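Local coordinates for protein bacilliredoxin BrxA (Bacillus subtilis, PDB 3FHK) that removes bacillithiol from mixed disulfides with protein thiols, working as a dithiol bacilliredoxin of the thioredoxin superfamily that also has protein disulfide isomerase activity, at residues A[30-34]-A[89-95]; A[37-42]-A[95-99]; A[51-55]-A[85-89]; A[61-66]-A[127-132]; A[119-123]-A[138-142]. The protein carries 2 engineered substitutions. All blocks are in the same frame, centred on the assembly; numbering follows the deposited sequence. Where two conformers were deposited one is given.

Contact 1: A[30-34]-A[89-95]; sequences ELTTA and DKEATAK. With SO4 (sulfate ion), chain E.
The first turns of helix 90-97 lie against the loop 30-34 of this thioredoxin-like fold, with Ala-92 and Asp-89 meeting Leu-31 and Thr-32. This loop joins the short edge strand 29-30 to helix 34-43. The methyl of Ala-92 fits into the bend of the loop, its CB 3.3 Å from Leu-31 O and also close to the N of Thr-33. Asp-89 and Thr-32 lie side by side and point the same way, with Asp-89 OD2 3.4 Å from Thr-32 CB. CG of Asp-89 stands beside its own backbone N (chi1 -60°). This brings the carboxylate to the loop; Asp-89 holds the N-cap position, but its side chain makes no capping bond. Water 1 donates to Asp-89 OD2 at 2.7 Å and to Leu-31 O at 2.6 Å, and so links the two segments. Arg-20 forms salt bridges with both Asp-89 and Glu-30, which probably eases the closeness of the two acids. A sulfate, probably from the crystallisation liquor, sits at the start of the helix and accepts from Lys-90 N and Glu-91 N. Water 3 accepts from Ala-34 N at 2.9 Å and donates to Glu-91 OE1 at 2.6 Å. One turn further on, Lys-95 NZ forms a salt bridge with Glu-98, while Lys-95 CG rests 3.5 Å from Ala-34 O.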
# COMPACT_ATOMS: atom_id res chain seq x y z
N GLU A 30 26.41 13.00 -8.84
CA GLU A 30 25.01 12.96 -9.21
C GLU A 30 24.61 14.20 -10.00
O GLU A 30 24.89 15.32 -9.58
CB GLU A 30 24.13 12.88 -7.97
CG GLU A 30 23.74 11.50 -7.57
CD GLU A 30 22.58 11.47 -6.61
OE1 GLU A 30 22.67 12.10 -5.53
OE2 GLU A 30 21.57 10.83 -6.94
N LEU A 31 23.98 14.00 -11.15
CA LEU A 31 23.30 15.10 -11.82
C LEU A 31 21.82 14.80 -11.77
O LEU A 31 21.34 13.91 -12.46
CB LEU A 31 23.80 15.27 -13.25
CG LEU A 31 25.34 15.37 -13.31
CD1 LEU A 31 25.84 15.00 -14.69
CD2 LEU A 31 25.83 16.75 -12.90
N THR A 32 21.10 15.53 -10.94
CA THR A 32 19.73 15.17 -10.58
C THR A 32 18.72 16.11 -11.26
O THR A 32 17.51 16.02 -11.05
CB THR A 32 19.56 15.24 -9.05
OG1 THR A 32 19.57 16.61 -8.63
CG2 THR A 32 20.72 14.50 -8.36
N THR A 33 19.25 16.99 -12.09
CA THR A 33 18.49 18.09 -12.66
C THR A 33 18.95 18.36 -14.09
O THR A 33 20.14 18.26 -14.41
CB THR A 33 18.69 19.35 -11.80
OG1 THR A 33 17.65 19.40 -10.80
CG2 THR A 33 18.64 20.59 -12.64
N ALA A 34 18.00 18.69 -14.96
CA ALA A 34 18.33 18.98 -16.35
C ALA A 34 19.36 20.10 -16.44
O ALA A 34 20.24 20.08 -17.30
CB ALA A 34 17.08 19.31 -17.12
N ASP A 89 15.25 10.38 -11.54
CA ASP A 89 15.49 11.75 -11.98
C ASP A 89 15.25 11.82 -13.48
O ASP A 89 16.19 11.76 -14.26
CB ASP A 89 16.91 12.20 -11.66
CG ASP A 89 17.22 12.14 -10.19
OD1 ASP A 89 16.27 12.14 -9.37
OD2 ASP A 89 18.42 12.10 -9.84
N LYS A 90 13.98 11.93 -13.88
CA LYS A 90 13.62 11.80 -15.29
C LYS A 90 14.16 12.92 -16.19
O LYS A 90 14.62 12.66 -17.30
CB LYS A 90 12.10 11.71 -15.43
CG LYS A 90 11.50 10.48 -14.78
CD LYS A 90 10.02 10.35 -15.11
CE LYS A 90 9.38 9.22 -14.32
NZ LYS A 90 7.99 8.90 -14.80
N GLU A 91 14.10 14.15 -15.72
CA GLU A 91 14.51 15.27 -16.56
C GLU A 91 16.02 15.27 -16.72
O GLU A 91 16.54 15.58 -17.79
CB GLU A 91 14.03 16.61 -15.98
CG GLU A 91 12.51 16.75 -15.94
CD GLU A 91 12.04 18.19 -15.83
OE1 GLU A 91 12.90 19.09 -15.68
OE2 GLU A 91 10.81 18.43 -15.91
N ALA A 92 16.71 14.91 -15.64
CA ALA A 92 18.15 14.78 -15.70
C ALA A 92 18.54 13.75 -16.76
O ALA A 92 19.33 14.06 -17.65
CB ALA A 92 18.70 14.38 -14.34
N THR A 93 18.00 12.53 -16.69
CA THR A 93 18.43 11.51 -17.66
C THR A 93 17.98 11.80 -19.10
O THR A 93 18.74 11.52 -20.04
CB THR A 93 18.14 10.03 -17.22
OG1 THR A 93 17.20 9.40 -18.10
CG2 THR A 93 17.67 9.96 -15.79
N ALA A 94 16.79 12.38 -19.28
CA ALA A 94 16.32 12.80 -20.61
C ALA A 94 17.27 13.82 -21.24
O ALA A 94 17.55 13.78 -22.43
CB ALA A 94 14.89 13.36 -20.55
N LYS A 95 17.75 14.74 -20.41
CA LYS A 95 18.74 15.73 -20.81
C LYS A 95 20.12 15.11 -21.14
O LYS A 95 20.74 15.46 -22.13
CB LYS A 95 18.87 16.81 -19.73
CG LYS A 95 19.95 17.84 -19.97
CD LYS A 95 19.80 18.49 -21.33
CE LYS A 95 18.41 19.07 -21.50
NZ LYS A 95 18.35 19.98 -22.67
S SO4 E . 12.02 14.72 -12.43
O1 SO4 E . 10.64 14.86 -12.90
O2 SO4 E . 12.26 13.31 -12.12
O3 SO4 E . 12.94 15.16 -13.47
O4 SO4 E . 12.21 15.54 -11.24
O HOH W 1 20.56 11.60 -11.49
O HOH W 2 15.68 14.94 -12.93
O HOH W 3 15.22 19.19 -14.48

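Contact 2: A[37-42]-A[95-99]; sequences VENFME and KMREY. With SO4 (sulfate ion), chain F.
Met-41 lies over one face of the Tyr-99 ring, the two side chains sliding past each other in opposite directions. Met-41 CB is 3.9 Å from the ring centroid of Tyr-99 and 22° off the normal, a CH-pi contact. The Met-41 sulfur stands above the same ring at a distance, as in a Met-aromatic pair. Bends at chi2 and chi3 bring Met-41 CE back to Tyr-99 CG at 3.5 Å. At the ring edge, Tyr-99 OH donates to Glu-42 OE2 at 2.8 Å. The bond meets the carboxylate on its anti side, 16° out of plane. The other oxygen of Glu-42 has a salt bridge to Lys-116, so both carboxylate oxygens of Glu-42 have a partner. Next to this, Val-37 CG1 presses on Lys-95 CG at 3.5 Å, a tight pair. Glu-38 OE2 comes within 4.2 Å of Lys-95 NZ, opposite charges beyond salt-bridge range. Further out, helices 34-43 and 90-97 lie next to each other on one face of the sheet. Val-37 reaches Val-84 of strand 80-85, and Met-41 meets Leu-113 of strand 109-114.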
# COMPACT_ATOMS: atom_id res chain seq x y z
N VAL A 37 22.79 18.77 -15.53
CA VAL A 37 23.34 18.01 -16.65
C VAL A 37 23.94 18.95 -17.69
O VAL A 37 25.05 18.74 -18.16
CB VAL A 37 22.27 17.10 -17.29
CG1 VAL A 37 22.82 16.43 -18.55
CG2 VAL A 37 21.80 16.05 -16.29
N GLU A 38 23.20 20.00 -18.04
CA GLU A 38 23.70 21.00 -18.98
C GLU A 38 24.99 21.62 -18.46
O GLU A 38 25.99 21.70 -19.17
CB GLU A 38 22.67 22.10 -19.21
CG GLU A 38 21.76 21.85 -20.40
CD GLU A 38 20.62 22.85 -20.46
OE1 GLU A 38 19.90 23.00 -19.44
OE2 GLU A 38 20.44 23.49 -21.52
N ASN A 39 24.95 22.05 -17.20
CA ASN A 39 26.11 22.64 -16.55
C ASN A 39 27.35 21.79 -16.70
O ASN A 39 28.38 22.25 -17.18
CB ASN A 39 25.83 22.90 -15.07
CG ASN A 39 25.55 24.35 -14.78
OD1 ASN A 39 26.42 25.20 -14.95
ND2 ASN A 39 24.33 24.64 -14.33
N PHE A 40 27.25 20.53 -16.28
CA PHE A 40 28.40 19.65 -16.38
C PHE A 40 28.82 19.46 -17.84
O PHE A 40 29.97 19.71 -18.19
CB PHE A 40 28.14 18.29 -15.74
CG PHE A 40 29.24 17.31 -16.00
CD1 PHE A 40 30.43 17.38 -15.27
CD2 PHE A 40 29.13 16.37 -17.02
CE1 PHE A 40 31.47 16.50 -15.54
CE2 PHE A 40 30.16 15.49 -17.29
CZ PHE A 40 31.33 15.56 -16.55
N MET A 41 27.90 19.01 -18.67
CA MET A 41 28.22 18.66 -20.05
C MET A 41 28.78 19.83 -20.87
O MET A 41 29.68 19.64 -21.68
CB MET A 41 27.02 18.00 -20.76
CG MET A 41 26.63 16.64 -20.18
SD MET A 41 27.83 15.33 -20.48
CE MET A 41 27.38 14.83 -22.14
N GLU A 42 28.29 21.04 -20.64
CA GLU A 42 28.82 22.20 -21.38
C GLU A 42 30.20 22.66 -20.90
O GLU A 42 30.82 23.51 -21.53
CB GLU A 42 27.83 23.38 -21.38
CG GLU A 42 26.47 23.08 -22.00
CD GLU A 42 26.55 22.51 -23.41
OE1 GLU A 42 27.44 22.90 -24.19
OE2 GLU A 42 25.70 21.67 -23.75
N LYS A 95 17.75 14.74 -20.41
CA LYS A 95 18.74 15.73 -20.81
C LYS A 95 20.12 15.11 -21.14
O LYS A 95 20.74 15.46 -22.13
CB LYS A 95 18.87 16.81 -19.73
CG LYS A 95 19.95 17.84 -19.97
CD LYS A 95 19.80 18.49 -21.33
CE LYS A 95 18.41 19.07 -21.50
NZ LYS A 95 18.35 19.98 -22.67
N MET A 96 20.59 14.20 -20.30
CA MET A 96 21.85 13.53 -20.59
C MET A 96 21.75 12.77 -21.91
O MET A 96 22.66 12.83 -22.74
CB MET A 96 22.25 12.58 -19.45
CG MET A 96 23.66 12.02 -19.58
SD MET A 96 24.92 13.30 -19.82
CE MET A 96 26.29 12.29 -20.30
N ARG A 97 20.64 12.07 -22.11
CA ARG A 97 20.47 11.25 -23.30
C ARG A 97 20.48 12.08 -24.59
O ARG A 97 20.88 11.58 -25.64
CB ARG A 97 19.22 10.36 -23.19
CG ARG A 97 19.37 9.19 -22.18
CD ARG A 97 18.03 8.49 -21.91
NE ARG A 97 18.20 7.21 -21.24
CZ ARG A 97 17.23 6.52 -20.64
NH1 ARG A 97 15.98 6.99 -20.61
NH2 ARG A 97 17.49 5.36 -20.05
N GLU A 98 20.08 13.34 -24.51
CA GLU A 98 20.13 14.23 -25.66
C GLU A 98 21.54 14.34 -26.24
O GLU A 98 21.71 14.63 -27.43
CB GLU A 98 19.63 15.62 -25.29
CG GLU A 98 18.12 15.74 -25.16
CD GLU A 98 17.70 17.15 -24.79
OE1 GLU A 98 18.56 18.04 -24.79
OE2 GLU A 98 16.51 17.36 -24.48
N TYR A 99 22.55 14.12 -25.40
CA TYR A 99 23.95 14.22 -25.81
C TYR A 99 24.46 12.94 -26.46
O TYR A 99 25.50 12.95 -27.13
CB TYR A 99 24.83 14.57 -24.60
CG TYR A 99 24.64 15.96 -24.04
CD1 TYR A 99 25.42 17.03 -24.47
CD2 TYR A 99 23.65 16.21 -23.10
CE1 TYR A 99 25.23 18.31 -23.97
CE2 TYR A 99 23.45 17.48 -22.60
CZ TYR A 99 24.24 18.52 -23.02
OH TYR A 99 24.03 19.78 -22.50
S SO4 F . 14.13 4.49 -18.65
O1 SO4 F . 13.01 3.87 -19.35
O2 SO4 F . 13.98 4.22 -17.22
O3 SO4 F . 15.35 3.89 -19.17
O4 SO4 F . 14.17 5.95 -18.82

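Contact 3: A[51-55]-A[85-89]; sequences VVNSV and FAGQD
The Phe-85 ring takes the Asn-53 side chain over one face, with CG of Asn-53 3.7 Å above the ring plane and offset toward the rim. The amide and ring planes are 41° apart. Asn-53 CB adds a CH-pi contact, and Ser-54 N also lies over a face of the ring. At the edge, Val-55 CG2 meets Phe-85 CE1 at 3.8 Å. Strand 47-53, in the middle of the thioredoxin-like sheet, and its parallel neighbour 80-85 end here; the CXC motif follows the first. Asn-53 and Phe-85 form a parallel bridge, with both side chains on the same face. CG of Asn-53 is anti to its N (chi1 -157°), laying the amide on the ring. Ala-86 N donates to Asn-53 O at 3.0 Å, from above the carbonyl plane (45° out of it). The amide of Asn-53 is held at both ends: OD1 accepts from Arg-64 and ND2 donates to Met-19 O. With an alanine in place of Phe-85, the face under the Asn-53 amide is lost, which would probably open a gap there and leave Val-55 CG2 without its ring edge. Val-16 and Arg-20 of helix 2-24 touch the ring too. Ser-54 OG is hydrogen-bonded to the N of Cys-56, a nucleophile of the active site. Water 4 joins the segments, accepting from Val-55 N at 3.2 Å and donating to Ala-86 O at 2.6 Å.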
# COMPACT_ATOMS: atom_id res chain seq x y z
N VAL A 51 27.30 7.07 -16.01
CA VAL A 51 26.51 5.88 -15.72
C VAL A 51 25.05 6.27 -15.65
O VAL A 51 24.66 7.14 -14.87
CB VAL A 51 26.93 5.20 -14.41
CG1 VAL A 51 26.00 4.02 -14.11
CG2 VAL A 51 28.38 4.75 -14.50
N VAL A 52 24.25 5.65 -16.49
CA VAL A 52 22.81 5.80 -16.39
C VAL A 52 22.29 4.73 -15.45
O VAL A 52 22.19 3.55 -15.82
CB VAL A 52 22.13 5.71 -17.75
CG1 VAL A 52 20.62 5.75 -17.57
CG2 VAL A 52 22.61 6.85 -18.62
N ASN A 53 21.97 5.16 -14.24
CA ASN A 53 21.63 4.27 -13.16
C ASN A 53 20.17 3.82 -13.28
O ASN A 53 19.43 4.37 -14.09
CB ASN A 53 21.89 4.96 -11.82
CG ASN A 53 22.11 3.97 -10.68
OD1 ASN A 53 22.09 2.76 -10.88
ND2 ASN A 53 22.30 4.50 -9.48
N SER A 54 19.78 2.82 -12.49
CA SER A 54 18.45 2.23 -12.58
C SER A 54 18.17 1.37 -11.34
O SER A 54 19.10 0.92 -10.68
CB SER A 54 18.33 1.38 -13.85
OG SER A 54 17.24 0.46 -13.77
N VAL A 55 16.90 1.12 -11.05
CA VAL A 55 16.51 0.32 -9.89
C VAL A 55 16.59 -1.20 -10.12
O VAL A 55 16.62 -1.99 -9.18
CB VAL A 55 15.07 0.67 -9.45
CG1 VAL A 55 14.63 -0.19 -8.29
CG2 VAL A 55 14.98 2.13 -9.07
N PHE A 85 20.08 9.10 -12.78
CA PHE A 85 19.29 7.98 -12.32
C PHE A 85 18.00 7.85 -13.11
O PHE A 85 17.02 8.54 -12.82
CB PHE A 85 18.97 8.11 -10.83
CG PHE A 85 18.77 6.79 -10.15
CD1 PHE A 85 17.81 5.91 -10.60
CD2 PHE A 85 19.55 6.42 -9.06
CE1 PHE A 85 17.61 4.69 -9.98
CE2 PHE A 85 19.36 5.20 -8.45
CZ PHE A 85 18.39 4.33 -8.91
N ALA A 86 17.98 6.96 -14.09
CA ALA A 86 16.80 6.80 -14.93
C ALA A 86 15.58 6.39 -14.10
O ALA A 86 15.68 5.59 -13.18
CB ALA A 86 17.06 5.79 -16.03
N GLY A 87 14.42 6.95 -14.43
CA GLY A 87 13.20 6.55 -13.76
C GLY A 87 12.97 7.28 -12.45
O GLY A 87 11.84 7.39 -11.99
N GLN A 88 14.05 7.77 -11.85
CA GLN A 88 13.96 8.54 -10.61
C GLN A 88 14.17 10.04 -10.86
O GLN A 88 13.37 10.86 -10.43
CB GLN A 88 14.96 8.02 -9.57
CG GLN A 88 14.74 6.57 -9.18
CD GLN A 88 13.36 6.32 -8.58
OE1 GLN A 88 13.00 6.89 -7.54
NE2 GLN A 88 12.59 5.45 -9.23
N ASP A 89 15.25 10.38 -11.54
CA ASP A 89 15.49 11.75 -11.98
C ASP A 89 15.25 11.82 -13.48
O ASP A 89 16.19 11.76 -14.26
CB ASP A 89 16.91 12.20 -11.66
CG ASP A 89 17.22 12.14 -10.19
OD1 ASP A 89 16.27 12.14 -9.37
OD2 ASP A 89 18.42 12.10 -9.84
O HOH W 4 14.81 3.28 -12.27

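Contact 4: A[61-66]-A[127-132]; sequences GLARPA and IEGHDM
Leu-62 O accepts a 2.9 Å bond from Ala-66 N, and Met-132 SD rests 3.6 Å from the same Leu-62 O. The methyl of Met-132 lies beside that bond, its CE 3.6 Å from Ala-66 N. Bends at chi2 (-67°) and chi3 (-70°) fold the Met-132 chain so that its end enters a hollow between Gly-61, Leu-62, Pro-65 and Ala-66. This is a knob-into-hole fit. Pro-65 CB and Ala-66 CB both touch the sulfur, with Ala-66 CB 3.8 Å from Met-132 SD. Helix 57-73 begins within the CXC motif, as in the thioredoxin fold. It has a wider pi-type turn at 61-63 and is kinked at Pro-65, whose N makes no bond to the turn before. Leu-62 lies close to Cys-58, an active-site nucleophile, and is the second main side chain of the contact. Its CD1 reaches the loop backbone, 3.3 Å from Ile-127 O and 3.4 Å from His-130 O. Ile-127 to His-130 form a type II beta turn, closed by His-130 N to Ile-127 O, with Gly-129 at positive phi in its third position. At the first residue of the turn, Ile-127 CG2 meets Leu-62 CB at 3.9 Å. His-130 ND1 is hydrogen-bonded to Glu-134 and NE2 to the O of His-125. Asp-131 is the N-cap of helix 132-146, its OD1 accepting from Glu-134 N.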
# COMPACT_ATOMS: atom_id res chain seq x y z
N GLY A 61 23.42 -5.73 -9.82
CA GLY A 61 24.30 -6.88 -9.91
C GLY A 61 25.44 -6.75 -10.90
O GLY A 61 26.45 -7.46 -10.79
N LEU A 62 25.31 -5.85 -11.86
CA LEU A 62 26.32 -5.77 -12.91
C LEU A 62 26.84 -4.36 -13.15
O LEU A 62 28.05 -4.11 -13.04
CB LEU A 62 25.79 -6.37 -14.21
CG LEU A 62 25.24 -7.80 -14.10
CD1 LEU A 62 24.50 -8.20 -15.37
CD2 LEU A 62 26.36 -8.78 -13.80
N ALA A 63 25.94 -3.44 -13.48
CA ALA A 63 26.34 -2.12 -13.95
C ALA A 63 27.08 -1.30 -12.89
O ALA A 63 28.21 -0.87 -13.13
CB ALA A 63 25.14 -1.35 -14.48
N ARG A 64 26.45 -1.08 -11.74
CA ARG A 64 27.08 -0.28 -10.68
C ARG A 64 28.41 -0.89 -10.21
O ARG A 64 29.43 -0.19 -10.16
CB ARG A 64 26.13 -0.04 -9.50
CG ARG A 64 24.97 0.89 -9.86
CD ARG A 64 24.30 1.49 -8.61
NE ARG A 64 23.67 0.45 -7.80
CZ ARG A 64 22.41 0.05 -7.95
NH1 ARG A 64 21.64 0.62 -8.86
NH2 ARG A 64 21.93 -0.91 -7.17
N PRO A 65 28.42 -2.19 -9.90
CA PRO A 65 29.66 -2.80 -9.42
C PRO A 65 30.77 -2.72 -10.48
O PRO A 65 31.92 -2.43 -10.15
CB PRO A 65 29.28 -4.26 -9.15
CG PRO A 65 27.77 -4.27 -9.06
CD PRO A 65 27.27 -3.12 -9.87
N ALA A 66 30.41 -2.96 -11.74
CA ALA A 66 31.39 -2.95 -12.82
C ALA A 66 31.99 -1.57 -13.03
O ALA A 66 33.19 -1.43 -13.21
CB ALA A 66 30.78 -3.46 -14.11
N ILE A 127 25.02 -5.23 -21.14
CA ILE A 127 25.17 -5.40 -19.70
C ILE A 127 24.35 -6.59 -19.20
O ILE A 127 24.89 -7.53 -18.62
CB ILE A 127 24.73 -4.13 -18.94
CG1 ILE A 127 25.60 -2.95 -19.37
CG2 ILE A 127 24.78 -4.37 -17.42
CD1 ILE A 127 25.26 -1.63 -18.66
N GLU A 128 23.04 -6.53 -19.42
CA GLU A 128 22.16 -7.62 -19.03
C GLU A 128 22.58 -8.91 -19.70
O GLU A 128 22.96 -8.91 -20.87
CB GLU A 128 20.72 -7.29 -19.41
CG GLU A 128 19.76 -8.45 -19.22
CD GLU A 128 18.32 -7.99 -19.24
OE1 GLU A 128 17.95 -7.26 -20.19
OE2 GLU A 128 17.57 -8.35 -18.32
N GLY A 129 22.49 -10.01 -18.96
CA GLY A 129 22.83 -11.32 -19.49
C GLY A 129 24.31 -11.61 -19.57
O GLY A 129 24.69 -12.74 -19.88
N HIS A 130 25.15 -10.62 -19.29
CA HIS A 130 26.60 -10.82 -19.25
C HIS A 130 27.08 -10.88 -17.80
O HIS A 130 26.32 -10.59 -16.88
CB HIS A 130 27.34 -9.69 -19.99
CG HIS A 130 26.84 -9.44 -21.37
ND1 HIS A 130 27.52 -9.85 -22.49
CD2 HIS A 130 25.70 -8.85 -21.81
CE1 HIS A 130 26.84 -9.51 -23.57
NE2 HIS A 130 25.73 -8.91 -23.18
N ASP A 131 28.35 -11.23 -17.59
CA ASP A 131 28.87 -11.21 -16.23
C ASP A 131 29.87 -10.09 -16.01
O ASP A 131 30.38 -9.50 -16.96
CB ASP A 131 29.42 -12.58 -15.81
CG ASP A 131 30.64 -12.99 -16.60
OD1 ASP A 131 31.39 -12.11 -17.07
OD2 ASP A 131 30.87 -14.21 -16.75
N MET A 132 30.11 -9.77 -14.74
CA MET A 132 31.06 -8.74 -14.34
C MET A 132 32.33 -8.74 -15.17
O MET A 132 32.70 -7.72 -15.76
CB MET A 132 31.44 -8.94 -12.88
CG MET A 132 30.39 -8.44 -11.93
SD MET A 132 30.33 -6.66 -12.07
CE MET A 132 31.89 -6.24 -11.32

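Contact 5: A[119-123]-A[138-142]; sequences VHFIP and NLTAA. With SO4 (sulfate ion), chain G.
Strand 120-122 and helix 138-142 run antiparallel at 174°, their axes 9.8 Å apart, with His-120 facing Ala-142 and Ile-122 facing Asn-138. CG of His-120 is anti to the backbone N (chi1 -172°), which carries the ring across to the helix. Its NE2 donates to Asn-138 OD1 at 2.8 Å, in the carbonyl plane of the amide, and the ring and amide planes are 77° apart. Ala-142 CB lies over one face of the ring, 3.9 Å from the His-120 centroid, a CH-pi contact. At the other nitrogen, His-120 ND1 donates to O1 of a sulfate, probably from the crystallisation liquor, at 2.9 Å. His-146 also binds this sulfate. With both ring nitrogens donating, the imidazole is probably doubly protonated and so positively charged. Replacement of His-120 by a phenylalanine would probably leave Asn-138 OD1 without its donor and the sulfate without one of its ligands. Deeper in, Ile-122 CD1 packs on Leu-139 CD2 at 3.7 Å. Water 5 links Asn-138 ND2 to Phe-121 O. Val-119 and His-120 both face Leu-112, a classic beta bulge. Here the C-terminal helix packs on the sheet's outer strand, as in the beta-beta-alpha end of the thioredoxin fold.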
# COMPACT_ATOMS: atom_id res chain seq x y z
N VAL A 119 32.47 8.47 -27.04
CA VAL A 119 33.48 7.72 -27.77
C VAL A 119 33.34 6.22 -27.51
O VAL A 119 33.95 5.39 -28.18
CB VAL A 119 34.92 8.18 -27.45
CG1 VAL A 119 35.14 9.62 -27.91
CG2 VAL A 119 35.24 8.00 -25.94
N HIS A 120 32.54 5.86 -26.51
CA HIS A 120 32.21 4.46 -26.29
C HIS A 120 30.91 4.33 -25.52
O HIS A 120 30.69 5.03 -24.55
CB HIS A 120 33.34 3.73 -25.56
CG HIS A 120 33.12 2.25 -25.49
ND1 HIS A 120 33.39 1.40 -26.55
CD2 HIS A 120 32.65 1.46 -24.50
CE1 HIS A 120 33.09 0.16 -26.21
NE2 HIS A 120 32.64 0.17 -24.97
N PHE A 121 30.05 3.43 -25.97
CA PHE A 121 28.72 3.33 -25.40
C PHE A 121 28.47 1.89 -24.98
O PHE A 121 28.89 0.96 -25.66
CB PHE A 121 27.67 3.81 -26.42
CG PHE A 121 26.31 4.06 -25.81
CD1 PHE A 121 25.26 3.17 -26.02
CD2 PHE A 121 26.08 5.17 -25.02
CE1 PHE A 121 24.02 3.38 -25.43
CE2 PHE A 121 24.84 5.39 -24.43
CZ PHE A 121 23.82 4.50 -24.64
N ILE A 122 27.84 1.70 -23.83
CA ILE A 122 27.47 0.37 -23.37
C ILE A 122 25.98 0.35 -23.07
O ILE A 122 25.56 0.74 -21.99
CB ILE A 122 28.24 -0.02 -22.11
CG1 ILE A 122 29.75 0.12 -22.34
CG2 ILE A 122 27.89 -1.46 -21.70
CD1 ILE A 122 30.57 -0.07 -21.08
N PRO A 123 25.17 -0.09 -24.04
CA PRO A 123 23.73 -0.10 -23.82
C PRO A 123 23.35 -1.23 -22.87
O PRO A 123 24.17 -2.10 -22.58
CB PRO A 123 23.17 -0.37 -25.21
CG PRO A 123 24.24 -1.14 -25.90
CD PRO A 123 25.55 -0.67 -25.34
N ASN A 138 35.05 -4.76 -20.82
CA ASN A 138 34.47 -3.83 -21.77
C ASN A 138 34.88 -2.41 -21.42
O ASN A 138 35.43 -1.69 -22.24
CB ASN A 138 32.94 -3.97 -21.76
CG ASN A 138 32.26 -3.15 -22.85
OD1 ASN A 138 32.81 -2.15 -23.33
ND2 ASN A 138 31.05 -3.55 -23.22
N LEU A 139 34.61 -2.02 -20.18
CA LEU A 139 34.95 -0.68 -19.70
C LEU A 139 36.45 -0.40 -19.79
O LEU A 139 36.86 0.63 -20.30
CB LEU A 139 34.51 -0.51 -18.24
CG LEU A 139 33.05 -0.11 -18.03
CD1 LEU A 139 32.65 -0.26 -16.57
CD2 LEU A 139 32.84 1.32 -18.50
N THR A 140 37.26 -1.32 -19.27
CA THR A 140 38.69 -1.08 -19.16
C THR A 140 39.38 -1.01 -20.52
O THR A 140 40.31 -0.22 -20.71
CB THR A 140 39.40 -2.14 -18.25
OG1 THR A 140 39.22 -3.45 -18.79
CG2 THR A 140 38.83 -2.09 -16.85
N ALA A 141 38.93 -1.83 -21.46
CA ALA A 141 39.45 -1.78 -22.82
C ALA A 141 39.10 -0.44 -23.46
O ALA A 141 39.86 0.08 -24.27
CB ALA A 141 38.89 -2.92 -23.65
N ALA A 142 37.95 0.11 -23.08
CA ALA A 142 37.55 1.44 -23.52
C ALA A 142 38.41 2.50 -22.84
O ALA A 142 38.87 3.42 -23.50
CB ALA A 142 36.07 1.68 -23.24
S SO4 G . 35.51 1.71 -29.19
O1 SO4 G . 34.07 1.91 -29.36
O2 SO4 G . 35.76 0.28 -29.08
O3 SO4 G . 36.25 2.23 -30.34
O4 SO4 G . 35.95 2.41 -27.98
O HOH W 5 29.75 -1.93 -25.56

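In the fold
From the N terminus, contact 1 opens first, at 30-34, and closes at 89-95. Contact 2 opens at 37-42 and closes just after it, so the two cross; they share Lys-95 and join helix 34-43 and its leading loop to helix 90-97. Contact 3 falls within both loops, runs from 51-55 to 85-89, and ties the ends of two central strands; it shares Asp-89 with contact 1. Contact 4 starts at 61-66 and closes only at 127-132, crossing the first three. It touches contact 3 through Arg-64 and Asn-53. Contact 5 opens after contacts 1 to 3 have closed, crosses contact 4, and binds the last helix to the sheet.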